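Local coordinates for protein lactaldehyde dehydrogenase (Methanocaldococcus jannaschii, PDB 3PQA) that oxidises lactaldehyde to lactate with NAD, preferred over NADP, for coenzyme F420 biosynthesis, and works as a homotetramer, at residues K45-M50 with G158-H163; L356-D361 with P375-N380; H112-I117 with I124-E129; L302-P307 with K348-P353. All blocks are in the same frame, centred on the assembly; numbering follows the deposited sequence. Where two conformers were deposited one is given.

Contact 1 (K45-M50 with G158-H163); sequences KYKEVM and GNVIVH
M50 brings its CA within 5.0 Å of the CA of G158, and K47 faces V160 a turn earlier in the helix 47-51, where segment 158-163 leads from helix 145-156 into strand 160-165. M50 is the long flexible side chain that fills this angle. Its CB lies 3.4 Å from G158 O and its CG 3.5 Å from N159 O; bends at chi2 (-31°) and chi3 then bring CE to 3.8 Å from N159 O, with G158 CA close by. The second anchor is V160, whose CG2 reaches to 3.5 Å from Y46 O, the carbonyl that also accepts the helical bond from M50 N. The same methyl touches M50 CG, while A43 of helix 33-44 packs against V160 too. A water donates to both K47 O and G158 O. An alanine at M50 would keep the CB contact with G158 O but would probably open a gap beside N159 O, where CG and CE now pack. At G158, positive phi suits a residue without a side chain, and a CB there would crowd M50 O. G158 is the C-prime residue of a Schellman motif ending helix 145-156, ahead of a strand of the Rossmann-like NAD-binding domain.

Contact 2 (L356-D361 with P375-N380); sequences LEVDRD and PIIRTN
The carboxylate of E357 and the guanidinium of R378 meet edge to edge, their planes only 9° apart, with neither group stacked on the other. R378 grips side-on: NE donates to E357 OE2 at 2.7 Å and NH1 to OE1 at 2.9 Å, both on the syn side of the carboxylate. E357 gets there because its CG stands anti to the backbone N (chi1 173°) and the chain runs out extended. I292 of helix 288-300 packs against both side chains, and D289 takes R378 NH2 as a second salt-bridge partner, so two carboxylates grip the guanidinium and probably fix its rotation. Beneath the pair runs a parallel ladder, with I376 N donating to L356 O and V358 N to I376 O at 2.9 Å. Past it the strands diverge, and a water donates to V358 O and E357 OE2 and accepts from R378 N. On the face away from the salt bridge, V358 CG2 wedges 3.7 Å from both P375 CB and I377 CG1; branched valine and isoleucine fill such a buried layer well. D359 then leaves in an Asx turn. Strands 350-357 and 373-379 are parallel neighbours in the mixed sheet of the aldehyde dehydrogenase catalytic domain.

Contact 3 (H112-I117 with I124-E129); sequences HRDEVI and IFTRRE
T126 and I124 carry much of the surface that this strand pair buries, and they hold the partner strand in different ways. T126 works with its hydroxyl and its backbone. With OG1 set between its backbone N and carbonyl carbon (chi1 60°), the oxygen receives E115 N at 3.0 Å in an almost straight line (177°), while T126 N returns a bond to E115 O. The methyl CG2 completes the fit, 3.8 Å from E115 CG. A valine in its place would probably leave E115 N without its acceptor. I124 works through its backbone and one methyl: its carbonyl oxygen accepts I117 N at 2.8 Å, its CG2 lies 4.2 Å from I117 CB, and a water links I124 N to I117 O. Between them V116 and F125 form a non-hydrogen-bonded pair. Farther along, R128 crosses H112 at about a right angle, with H112 NE2 over one guanidinium face, and slides past D114 in the opposite direction; D114 OD1, 3.6 Å from R128 NH1 but well out of the guanidinium plane, adds charge attraction alone. Both partners have two conformers; E452 holds R128 NE. E115 reaches outward to Y449 of a second subunit and R113 of a third. Residues 114-116 also pair antiparallel with a strand of that third subunit, so this beta hairpin carries its sheet across the interface, as the oligomerisation arm of aldehyde dehydrogenases does.

Contact 4 (L302-P307 with K348-P353); sequences LNVGNP and KALFYP
V304 drops its side chain into a notch formed by L350, Y352 and P353, and its carbons share out the three walls. CB comes first, 3.7 Å from Y352 CE2. From there CG1, anti to the backbone N (chi1 -175°), reaches over one face of the tyrosine ring: it stands 3.9 Å from the centroid and 25° off the normal, a CH-pi contact displaced toward the rim. The same methyl also touches L350 CD1 at 3.7 Å. The other branch, CG2, goes to P353 CD at 3.6 Å. A forked valine suits this place because its two methyls diverge, one to L350 and the ring of Y352, the other to P353. L302 extends the apolar strip, its CD1 4.0 Å from P353 CG, and F268 of helix 256-268 touches both of them. Beside this packing a water donates to the backbone V304 O at 2.7 Å and also bonds Y352 OH, while K345 makes a cation-pi contact with the ring. The segments run in opposite directions yet meet through side chains and this water, not as a beta ladder. This is apolar packing of the loop after helix 288-300 against strand 350-357 in the catalytic domain.

From the N terminus, contact 1 opens at residues 45-50 and closes at 158-163, a long loop that joins the N-terminal helices to strand 160-165. Contact 3, between 112-117 and 124-129, lies wholly within that loop as a tight hairpin; the long strand 122-138 it uses is the sheet neighbour of strand 160-165, although the two contacts stay about 6 Å apart at their nearest atoms. The chain then passes to the catalytic domain. Contact 4 closes a loop from 302-307 to 348-353, and contact 2 follows at once, closing a short loop from 356-361 to 375-380 that links strand 350-357 to strand 373-379. None of the four loops cross, and only contact 3 is enclosed by another.

Contact 1 (K45-M50 with G158-H163)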
loop_
_atom_site.group_PDB
_atom_site.type_symbol
_atom_site.label_atom_id
_atom_site.label_comp_id
_atom_site.label_asym_id
_atom_site.label_seq_id
_atom_site.Cartn_x
_atom_site.Cartn_y
_atom_site.Cartn_z
ATOM N N LYS B 45 34.918 2.749 1.156
ATOM C CA LYS B 45 35.468 1.583 0.471
ATOM C C LYS B 45 34.564 0.362 0.592
ATOM O O LYS B 45 34.687 -0.567 -0.197
ATOM C CB LYS B 45 36.875 1.245 0.988
ATOM C CG LYS B 45 37.911 2.313 0.671
ATOM C CD LYS B 45 39.274 2.000 1.273
ATOM C CE LYS B 45 40.240 3.167 1.049
ATOM N NZ LYS B 45 41.584 2.891 1.632
ATOM N N TYR B 46 33.643 0.379 1.561
ATOM C CA TYR B 46 32.764 -0.772 1.773
ATOM C C TYR B 46 31.331 -0.578 1.298
ATOM O O TYR B 46 30.471 -1.426 1.567
ATOM C CB TYR B 46 32.775 -1.177 3.241
ATOM C CG TYR B 46 34.116 -1.696 3.678
ATOM C CD1 TYR B 46 34.557 -2.963 3.291
ATOM C CD2 TYR B 46 34.947 -0.916 4.464
ATOM C CE1 TYR B 46 35.811 -3.431 3.693
ATOM C CE2 TYR B 46 36.185 -1.370 4.877
ATOM C CZ TYR B 46 36.608 -2.621 4.498
ATOM O OH TYR B 46 37.844 -3.039 4.922
ATOM N N LYS B 47 31.084 0.517 0.580
ATOM C CA LYS B 47 29.739 0.826 0.052
ATOM C C LYS B 47 29.217 -0.258 -0.883
ATOM O O LYS B 47 28.043 -0.625 -0.813
ATOM C CB LYS B 47 29.721 2.184 -0.652
ATOM C CG LYS B 47 29.846 3.373 0.296
ATOM C CD LYS B 47 29.918 4.709 -0.460
ATOM C CE LYS B 47 28.535 5.187 -0.942
ATOM N NZ LYS B 47 28.648 6.455 -1.738
ATOM N N GLU B 48 30.086 -0.763 -1.757
ATOM C CA GLU B 48 29.697 -1.842 -2.672
ATOM C C GLU B 48 29.361 -3.143 -1.961
ATOM O O GLU B 48 28.371 -3.798 -2.304
ATOM C CB GLU B 48 30.744 -2.054 -3.774
ATOM C CG GLU B 48 30.608 -1.034 -4.897
ATOM C CD GLU B 48 29.218 -1.055 -5.537
ATOM O OE1 GLU B 48 28.503 -0.036 -5.466
ATOM O OE2 GLU B 48 28.839 -2.096 -6.111
ATOM N N VAL B 49 30.178 -3.512 -0.973
ATOM C CA VAL B 49 29.925 -4.701 -0.157
ATOM C C VAL B 49 28.561 -4.658 0.535
ATOM O O VAL B 49 27.788 -5.631 0.446
ATOM C CB VAL B 49 31.067 -4.962 0.875
ATOM C CG1 VAL B 49 30.640 -5.993 1.924
ATOM C CG2 VAL B 49 32.302 -5.447 0.169
ATOM N N MET B 50 28.264 -3.544 1.212
ATOM C CA MET B 50 26.963 -3.373 1.876
ATOM C C MET B 50 25.789 -3.348 0.888
ATOM O O MET B 50 24.737 -3.950 1.147
ATOM C CB MET B 50 26.915 -2.093 2.717
ATOM C CG MET B 50 27.103 -2.261 4.221
ATOM S SD MET B 50 26.530 -3.773 5.018
ATOM C CE MET B 50 24.774 -3.485 5.073
ATOM N N GLY B 158 21.003 -1.574 3.200
ATOM C CA GLY B 158 22.289 -1.768 2.498
ATOM C C GLY B 158 23.268 -0.608 2.541
ATOM O O GLY B 158 24.108 -0.473 1.653
ATOM N N ASN B 159 23.171 0.201 3.591
ATOM C CA ASN B 159 24.032 1.351 3.801
ATOM C C ASN B 159 25.226 1.036 4.677
ATOM O O ASN B 159 25.130 0.243 5.595
ATOM C CB ASN B 159 23.259 2.471 4.479
ATOM C CG ASN B 159 22.145 2.998 3.624
ATOM O OD1 ASN B 159 22.385 3.703 2.652
ATOM N ND2 ASN B 159 20.916 2.668 3.984
ATOM N N VAL B 160 26.348 1.688 4.383
ATOM C CA VAL B 160 27.458 1.787 5.315
ATOM C C VAL B 160 27.091 2.854 6.355
ATOM O O VAL B 160 26.412 3.832 6.031
ATOM C CB VAL B 160 28.740 2.173 4.550
ATOM C CG1 VAL B 160 29.869 2.541 5.504
ATOM C CG2 VAL B 160 29.159 1.008 3.645
ATOM N N ILE B 161 27.548 2.668 7.591
ATOM C CA ILE B 161 27.223 3.589 8.677
ATOM C C ILE B 161 28.465 4.204 9.360
ATOM O O ILE B 161 29.408 3.487 9.700
ATOM C CB ILE B 161 26.410 2.870 9.750
ATOM C CG1 ILE B 161 25.163 2.225 9.140
ATOM C CG2 ILE B 161 26.036 3.840 10.887
ATOM C CD1 ILE B 161 24.585 1.101 10.014
ATOM N N VAL B 162 28.447 5.526 9.543
ATOM C CA VAL B 162 29.351 6.192 10.489
ATOM C C VAL B 162 28.488 6.815 11.575
ATOM O O VAL B 162 27.526 7.548 11.290
ATOM C CB VAL B 162 30.296 7.214 9.820
ATOM C CG1 VAL B 162 31.291 6.486 8.889
ATOM C CG2 VAL B 162 29.529 8.286 9.054
ATOM N N HIS B 163 28.798 6.479 12.818
ATOM C CA HIS B 163 27.869 6.721 13.910
ATOM C C HIS B 163 28.578 7.432 15.044
ATOM O O HIS B 163 29.502 6.868 15.636
ATOM C CB HIS B 163 27.314 5.367 14.376
ATOM C CG HIS B 163 26.496 5.435 15.631
ATOM N ND1 HIS B 163 26.268 4.331 16.419
ATOM C CD2 HIS B 163 25.857 6.467 16.235
ATOM C CE1 HIS B 163 25.520 4.676 17.455
ATOM N NE2 HIS B 163 25.248 5.965 17.360
HETATM O O HOH W 1 26.174 1.096 0.537
#

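Contact 2 (L356-D361 with P375-N380)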
loop_
_atom_site.group_PDB
_atom_site.type_symbol
_atom_site.label_atom_id
_atom_site.label_comp_id
_atom_site.label_asym_id
_atom_site.label_seq_id
_atom_site.Cartn_x
_atom_site.Cartn_y
_atom_site.Cartn_z
ATOM N N LEU B 356 4.749 24.323 38.653
ATOM C CA LEU B 356 4.369 25.712 38.849
ATOM C C LEU B 356 3.063 25.994 38.135
ATOM O O LEU B 356 2.794 25.425 37.074
ATOM C CB LEU B 356 5.432 26.656 38.282
ATOM C CG LEU B 356 6.842 26.669 38.875
ATOM C CD1 LEU B 356 7.717 25.629 38.192
ATOM C CD2 LEU B 356 7.452 28.043 38.707
ATOM N N GLU B 357 2.246 26.873 38.709
ATOM C CA GLU B 357 1.140 27.427 37.952
ATOM C C GLU B 357 1.624 28.730 37.343
ATOM O O GLU B 357 2.200 29.566 38.043
ATOM C CB GLU B 357 -0.119 27.660 38.793
ATOM C CG GLU B 357 -1.179 28.391 37.968
ATOM C CD GLU B 357 -2.580 28.383 38.557
ATOM O OE1 GLU B 357 -2.797 27.799 39.634
ATOM O OE2 GLU B 357 -3.471 28.957 37.896
ATOM N N VAL B 358 1.427 28.879 36.035
ATOM C CA VAL B 358 1.912 30.056 35.311
ATOM C C VAL B 358 0.859 30.580 34.332
ATOM O O VAL B 358 -0.174 29.928 34.118
ATOM C CB VAL B 358 3.240 29.754 34.551
ATOM C CG1 VAL B 358 4.286 29.130 35.481
ATOM C CG2 VAL B 358 2.990 28.829 33.354
ATOM N N ASP B 359 1.109 31.743 33.735
ATOM C CA ASP B 359 0.260 32.187 32.640
ATOM C C ASP B 359 0.919 31.899 31.294
ATOM O O ASP B 359 2.105 31.550 31.245
ATOM C CB ASP B 359 -0.206 33.647 32.801
ATOM C CG ASP B 359 0.893 34.663 32.578
ATOM O OD1 ASP B 359 1.817 34.426 31.772
ATOM O OD2 ASP B 359 0.808 35.738 33.219
ATOM N N ARG B 360 0.146 32.046 30.219
ATOM C CA ARG B 360 0.597 31.689 28.866
ATOM C C ARG B 360 1.872 32.404 28.409
ATOM O O ARG B 360 2.557 31.943 27.492
ATOM C CB ARG B 360 -0.530 31.909 27.848
ATOM C CG ARG B 360 -1.047 33.346 27.755
ATOM C CD ARG B 360 -2.096 33.465 26.656
ATOM N NE ARG B 360 -1.539 33.117 25.352
ATOM C CZ ARG B 360 -2.251 32.974 24.235
ATOM N NH1 ARG B 360 -3.570 33.140 24.253
ATOM N NH2 ARG B 360 -1.639 32.654 23.100
ATOM N N ASP B 361 2.191 33.529 29.046
ATOM C CA ASP B 361 3.367 34.312 28.653
ATOM C C ASP B 361 4.652 33.923 29.380
ATOM O O ASP B 361 5.712 34.463 29.078
ATOM C CB ASP B 361 3.107 35.813 28.831
ATOM C CG ASP B 361 1.971 36.306 27.969
ATOM O OD1 ASP B 361 2.060 36.191 26.727
ATOM O OD2 ASP B 361 0.979 36.805 28.537
ATOM N N PRO B 375 5.041 23.460 33.959
ATOM C CA PRO B 375 4.133 24.602 34.063
ATOM C C PRO B 375 2.707 24.169 33.759
ATOM O O PRO B 375 2.466 23.399 32.812
ATOM C CB PRO B 375 4.632 25.550 32.983
ATOM C CG PRO B 375 5.202 24.609 31.927
ATOM C CD PRO B 375 5.753 23.424 32.665
ATOM N N ILE B 376 1.780 24.651 34.581
ATOM C CA ILE B 376 0.359 24.386 34.408
ATOM C C ILE B 376 -0.313 25.736 34.201
ATOM O O ILE B 376 -0.073 26.667 34.978
ATOM C CB ILE B 376 -0.249 23.694 35.651
ATOM C CG1 ILE B 376 0.405 22.314 35.865
ATOM C CG2 ILE B 376 -1.782 23.571 35.499
ATOM C CD1 ILE B 376 0.069 21.644 37.182
ATOM N N ILE B 377 -1.133 25.842 33.156
ATOM C CA ILE B 377 -1.812 27.081 32.822
ATOM C C ILE B 377 -3.301 26.823 32.831
ATOM O O ILE B 377 -3.788 25.963 32.088
ATOM C CB ILE B 377 -1.414 27.606 31.420
ATOM C CG1 ILE B 377 0.100 27.817 31.309
ATOM C CG2 ILE B 377 -2.217 28.873 31.059
ATOM C CD1 ILE B 377 0.882 26.543 30.923
ATOM N N ARG B 378 -4.038 27.541 33.675
ATOM C CA ARG B 378 -5.492 27.382 33.664
ATOM C C ARG B 378 -6.086 28.349 32.644
ATOM O O ARG B 378 -5.677 29.512 32.560
ATOM C CB ARG B 378 -6.114 27.547 35.064
ATOM C CG ARG B 378 -6.323 28.978 35.534
ATOM C CD ARG B 378 -6.981 28.989 36.906
ATOM N NE ARG B 378 -6.118 28.389 37.923
ATOM C CZ ARG B 378 -6.549 27.803 39.038
ATOM N NH1 ARG B 378 -5.674 27.284 39.896
ATOM N NH2 ARG B 378 -7.852 27.725 39.298
ATOM N N THR B 379 -7.014 27.859 31.833
ATOM C CA THR B 379 -7.565 28.674 30.772
ATOM C C THR B 379 -8.944 28.193 30.341
ATOM O O THR B 379 -9.444 27.197 30.855
ATOM C CB THR B 379 -6.601 28.727 29.552
ATOM O OG1 THR B 379 -7.090 29.686 28.614
ATOM C CG2 THR B 379 -6.489 27.374 28.892
ATOM N N ASN B 380 -9.559 28.898 29.399
ATOM C CA ASN B 380 -10.793 28.411 28.810
ATOM C C ASN B 380 -10.543 27.580 27.555
ATOM O O ASN B 380 -9.506 27.704 26.906
ATOM C CB ASN B 380 -11.755 29.559 28.534
ATOM C CG ASN B 380 -12.366 30.104 29.802
ATOM O OD1 ASN B 380 -12.944 29.357 30.601
ATOM N ND2 ASN B 380 -12.246 31.411 30.000
HETATM O O HOH W 2 -2.725 29.600 35.096
#

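Contact 3 (H112-I117 with I124-E129)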
loop_
_atom_site.group_PDB
_atom_site.type_symbol
_atom_site.label_atom_id
_atom_site.label_comp_id
_atom_site.label_asym_id
_atom_site.label_seq_id
_atom_site.Cartn_x
_atom_site.Cartn_y
_atom_site.Cartn_z
ATOM N N HIS B 112 9.488 -5.616 2.946
ATOM C CA HIS B 112 9.261 -4.296 2.350
ATOM C C HIS B 112 8.832 -4.469 0.895
ATOM O O HIS B 112 9.419 -5.259 0.165
ATOM C CB HIS B 112 10.500 -3.397 2.436
ATOM C CG HIS B 112 10.641 -2.460 1.273
ATOM N ND1 HIS B 112 11.409 -2.756 0.167
ATOM C CD2 HIS B 112 10.069 -1.258 1.023
ATOM C CE1 HIS B 112 11.322 -1.769 -0.705
ATOM N NE2 HIS B 112 10.515 -0.846 -0.209
ATOM N N ARG B 113 7.811 -3.732 0.489
ATOM C CA ARG B 113 7.257 -3.874 -0.850
ATOM C C ARG B 113 7.642 -2.743 -1.808
ATOM O O ARG B 113 7.666 -1.574 -1.431
ATOM C CB ARG B 113 5.720 -3.978 -0.764
ATOM C CG ARG B 113 5.203 -5.185 0.006
ATOM C CD ARG B 113 5.556 -6.479 -0.704
ATOM N NE ARG B 113 4.607 -7.554 -0.412
ATOM C CZ ARG B 113 4.743 -8.453 0.561
ATOM N NH1 ARG B 113 5.800 -8.423 1.376
ATOM N NH2 ARG B 113 3.815 -9.393 0.722
ATOM N N ASP B 114 7.945 -3.114 -3.044
ATOM C CA ASP B 114 8.078 -2.160 -4.135
ATOM C C ASP B 114 6.796 -2.243 -4.965
ATOM O O ASP B 114 5.926 -3.077 -4.682
ATOM C CB ASP B 114 9.307 -2.474 -4.987
ATOM C CG ASP B 114 10.604 -2.268 -4.233
ATOM O OD1 ASP B 114 10.733 -1.235 -3.551
ATOM O OD2 ASP B 114 11.495 -3.138 -4.328
ATOM N N GLU B 115 6.666 -1.388 -5.973
ATOM C CA GLU B 115 5.421 -1.333 -6.752
ATOM C C GLU B 115 5.629 -1.487 -8.249
ATOM O O GLU B 115 6.735 -1.276 -8.770
ATOM C CB GLU B 115 4.690 -0.016 -6.487
ATOM C CG GLU B 115 5.499 1.220 -6.924
ATOM C CD GLU B 115 4.781 2.542 -6.673
ATOM O OE1 GLU B 115 3.532 2.547 -6.482
ATOM O OE2 GLU B 115 5.483 3.586 -6.662
ATOM N N VAL B 116 4.548 -1.861 -8.929
ATOM C CA VAL B 116 4.484 -1.916 -10.386
ATOM C C VAL B 116 3.422 -0.908 -10.843
ATOM O O VAL B 116 2.333 -0.847 -10.257
ATOM C CB VAL B 116 4.074 -3.326 -10.867
ATOM C CG1 VAL B 116 3.980 -3.387 -12.392
ATOM C CG2 VAL B 116 5.031 -4.388 -10.317
ATOM N N ILE B 117 3.759 -0.087 -11.834
ATOM C CA ILE B 117 2.825 0.923 -12.349
ATOM C C ILE B 117 2.300 0.505 -13.728
ATOM O O ILE B 117 3.091 0.143 -14.604
ATOM C CB ILE B 117 3.485 2.314 -12.435
ATOM C CG1 ILE B 117 4.160 2.642 -11.091
ATOM C CG2 ILE B 117 2.473 3.389 -12.943
ATOM C CD1 ILE B 117 4.133 4.030 -10.685
ATOM N N ILE B 124 6.719 -1.221 -15.727
ATOM C CA ILE B 124 7.332 -0.183 -14.897
ATOM C C ILE B 124 7.314 -0.593 -13.438
ATOM O O ILE B 124 6.251 -0.831 -12.867
ATOM C CB ILE B 124 6.652 1.199 -15.075
ATOM C CG1 ILE B 124 6.709 1.638 -16.550
ATOM C CG2 ILE B 124 7.293 2.214 -14.119
ATOM C CD1 ILE B 124 6.022 2.959 -16.874
ATOM N N PHE B 125 8.489 -0.697 -12.816
ATOM C CA PHE B 125 8.512 -1.072 -11.412
ATOM C C PHE B 125 9.593 -0.318 -10.646
ATOM O O PHE B 125 10.501 0.248 -11.250
ATOM C CB PHE B 125 8.629 -2.602 -11.232
ATOM C CG PHE B 125 9.940 -3.178 -11.689
ATOM C CD1 PHE B 125 10.176 -3.449 -13.042
ATOM C CD2 PHE B 125 10.936 -3.464 -10.760
ATOM C CE1 PHE B 125 11.403 -3.980 -13.464
ATOM C CE2 PHE B 125 12.157 -4.000 -11.172
ATOM C CZ PHE B 125 12.387 -4.261 -12.524
ATOM N N THR B 126 9.480 -0.316 -9.330
ATOM C CA THR B 126 10.436 0.404 -8.486
ATOM C C THR B 126 11.359 -0.556 -7.748
ATOM O O THR B 126 11.059 -1.734 -7.589
ATOM C CB THR B 126 9.724 1.306 -7.456
ATOM O OG1 THR B 126 8.891 0.504 -6.589
ATOM C CG2 THR B 126 8.866 2.349 -8.160
ATOM N N ARG B 127 12.503 -0.028 -7.315
ATOM C CA ARG B 127 13.492 -0.767 -6.553
ATOM C C ARG B 127 14.088 0.250 -5.588
ATOM O O ARG B 127 14.383 1.372 -5.997
ATOM C CB ARG B 127 14.547 -1.322 -7.508
ATOM C CG ARG B 127 15.801 -1.896 -6.881
ATOM C CD ARG B 127 16.715 -2.448 -7.982
ATOM N NE ARG B 127 18.034 -2.836 -7.473
ATOM C CZ ARG B 127 18.310 -4.017 -6.931
ATOM N NH1 ARG B 127 17.359 -4.944 -6.813
ATOM N NH2 ARG B 127 19.535 -4.277 -6.495
ATOM N N ARG B 128 14.214 -0.115 -4.317
ATOM C CA ARG B 128 14.855 0.754 -3.333
ATOM C C ARG B 128 16.340 0.361 -3.288
ATOM O O ARG B 128 16.663 -0.822 -3.310
ATOM C CB ARG B 128 14.204 0.614 -1.940
ATOM C CG ARG B 128 12.713 1.010 -1.791
ATOM C CD ARG B 128 12.416 2.424 -2.232
ATOM N NE ARG B 128 11.083 2.949 -1.881
ATOM C CZ ARG B 128 9.961 2.881 -2.614
ATOM N NH1 ARG B 128 9.890 2.222 -3.774
ATOM N NH2 ARG B 128 8.864 3.482 -2.158
ATOM N N GLU B 129 17.229 1.351 -3.270
ATOM C CA GLU B 129 18.678 1.112 -3.146
ATOM C C GLU B 129 19.259 2.005 -2.054
ATOM O O GLU B 129 18.691 3.048 -1.760
ATOM C CB GLU B 129 19.389 1.370 -4.479
ATOM C CG GLU B 129 18.915 0.429 -5.596
ATOM C CD GLU B 129 19.721 0.524 -6.877
ATOM O OE1 GLU B 129 20.486 1.500 -7.043
ATOM O OE2 GLU B 129 19.553 -0.373 -7.729
HETATM O O HOH W 3 12.334 -4.144 -6.789
HETATM O O HOH W 4 13.741 -3.263 -3.465
HETATM O O HOH W 5 7.507 4.001 -5.093
HETATM O O HOH W 6 3.847 -1.993 -15.923
#

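Contact 4 (L302-P307 with K348-P353)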
loop_
_atom_site.group_PDB
_atom_site.type_symbol
_atom_site.label_atom_id
_atom_site.label_comp_id
_atom_site.label_asym_id
_atom_site.label_seq_id
_atom_site.Cartn_x
_atom_site.Cartn_y
_atom_site.Cartn_z
ATOM N N LEU B 302 6.781 10.457 44.506
ATOM C CA LEU B 302 7.802 9.867 43.637
ATOM C C LEU B 302 9.124 9.700 44.381
ATOM O O LEU B 302 9.506 10.551 45.184
ATOM C CB LEU B 302 8.000 10.696 42.364
ATOM C CG LEU B 302 6.820 10.865 41.395
ATOM C CD1 LEU B 302 7.172 11.920 40.341
ATOM C CD2 LEU B 302 6.408 9.544 40.724
ATOM N N ASN B 303 9.795 8.585 44.128
ATOM C CA ASN B 303 11.097 8.340 44.725
ATOM C C ASN B 303 12.203 8.877 43.835
ATOM O O ASN B 303 12.434 8.392 42.712
ATOM C CB ASN B 303 11.304 6.853 45.045
ATOM C CG ASN B 303 10.312 6.329 46.069
ATOM O OD1 ASN B 303 10.072 6.952 47.104
ATOM N ND2 ASN B 303 9.737 5.164 45.786
ATOM N N VAL B 304 12.881 9.888 44.360
ATOM C CA VAL B 304 13.940 10.586 43.665
ATOM C C VAL B 304 15.263 10.112 44.253
ATOM O O VAL B 304 15.481 10.213 45.453
ATOM C CB VAL B 304 13.781 12.113 43.852
ATOM C CG1 VAL B 304 14.809 12.880 43.024
ATOM C CG2 VAL B 304 12.350 12.546 43.505
ATOM N N GLY B 305 16.151 9.584 43.419
ATOM C CA GLY B 305 17.404 9.059 43.949
ATOM C C GLY B 305 18.245 8.275 42.966
ATOM O O GLY B 305 18.218 8.544 41.761
ATOM N N ASN B 306 19.006 7.323 43.512
ATOM C CA ASN B 306 19.979 6.521 42.776
ATOM C C ASN B 306 19.289 5.651 41.722
ATOM O O ASN B 306 18.434 4.834 42.068
ATOM C CB ASN B 306 20.769 5.645 43.759
ATOM C CG ASN B 306 22.011 5.017 43.140
ATOM O OD1 ASN B 306 22.092 4.802 41.924
ATOM N ND2 ASN B 306 22.991 4.713 43.983
ATOM N N PRO B 307 19.659 5.829 40.435
ATOM C CA PRO B 307 19.014 5.074 39.355
ATOM C C PRO B 307 19.219 3.564 39.456
ATOM O O PRO B 307 18.434 2.808 38.877
ATOM C CB PRO B 307 19.666 5.620 38.076
ATOM C CG PRO B 307 20.672 6.588 38.463
ATOM C CD PRO B 307 20.592 6.853 39.932
ATOM N N LYS B 348 23.069 18.725 43.423
ATOM C CA LYS B 348 23.960 18.562 42.270
ATOM C C LYS B 348 23.105 18.412 40.999
ATOM O O LYS B 348 22.326 19.303 40.684
ATOM C CB LYS B 348 24.943 17.402 42.465
ATOM C CG LYS B 348 25.893 17.588 43.659
ATOM C CD LYS B 348 26.513 16.264 44.069
ATOM C CE LYS B 348 25.446 15.335 44.655
ATOM N NZ LYS B 348 25.964 13.970 44.927
ATOM N N ALA B 349 23.213 17.291 40.298
ATOM C CA ALA B 349 22.413 17.098 39.089
ATOM C C ALA B 349 21.026 16.495 39.365
ATOM O O ALA B 349 20.192 16.396 38.451
ATOM C CB ALA B 349 23.182 16.268 38.065
ATOM N N LEU B 350 20.783 16.091 40.611
ATOM C CA LEU B 350 19.501 15.503 40.985
ATOM C C LEU B 350 18.446 16.604 41.141
ATOM O O LEU B 350 18.459 17.379 42.106
ATOM C CB LEU B 350 19.625 14.635 42.244
ATOM C CG LEU B 350 18.439 13.732 42.608
ATOM C CD1 LEU B 350 18.164 12.692 41.510
ATOM C CD2 LEU B 350 18.664 13.032 43.948
ATOM N N PHE B 351 17.546 16.684 40.165
ATOM C CA PHE B 351 16.542 17.737 40.147
ATOM C C PHE B 351 15.187 17.176 40.540
ATOM O O PHE B 351 14.692 16.230 39.918
ATOM C CB PHE B 351 16.472 18.417 38.777
ATOM C CG PHE B 351 16.063 19.859 38.849
ATOM C CD1 PHE B 351 14.742 20.209 39.101
ATOM C CD2 PHE B 351 17.013 20.869 38.697
ATOM C CE1 PHE B 351 14.355 21.535 39.183
ATOM C CE2 PHE B 351 16.646 22.209 38.799
ATOM C CZ PHE B 351 15.308 22.545 39.036
ATOM N N TYR B 352 14.574 17.772 41.561
ATOM C CA TYR B 352 13.331 17.225 42.096
ATOM C C TYR B 352 12.118 17.615 41.255
ATOM O O TYR B 352 12.102 18.697 40.654
ATOM C CB TYR B 352 13.172 17.625 43.577
ATOM C CG TYR B 352 14.162 16.874 44.434
ATOM C CD1 TYR B 352 15.508 17.252 44.467
ATOM C CD2 TYR B 352 13.772 15.755 45.156
ATOM C CE1 TYR B 352 16.435 16.537 45.214
ATOM C CE2 TYR B 352 14.686 15.034 45.916
ATOM C CZ TYR B 352 16.019 15.427 45.932
ATOM O OH TYR B 352 16.934 14.726 46.685
ATOM N N PRO B 353 11.111 16.722 41.186
ATOM C CA PRO B 353 9.855 17.048 40.510
ATOM C C PRO B 353 9.368 18.449 40.907
ATOM O O PRO B 353 9.209 18.750 42.100
ATOM C CB PRO B 353 8.918 15.943 40.993
ATOM C CG PRO B 353 9.829 14.750 41.072
ATOM C CD PRO B 353 11.137 15.312 41.617
HETATM O O HOH W 7 16.291 12.273 47.012
#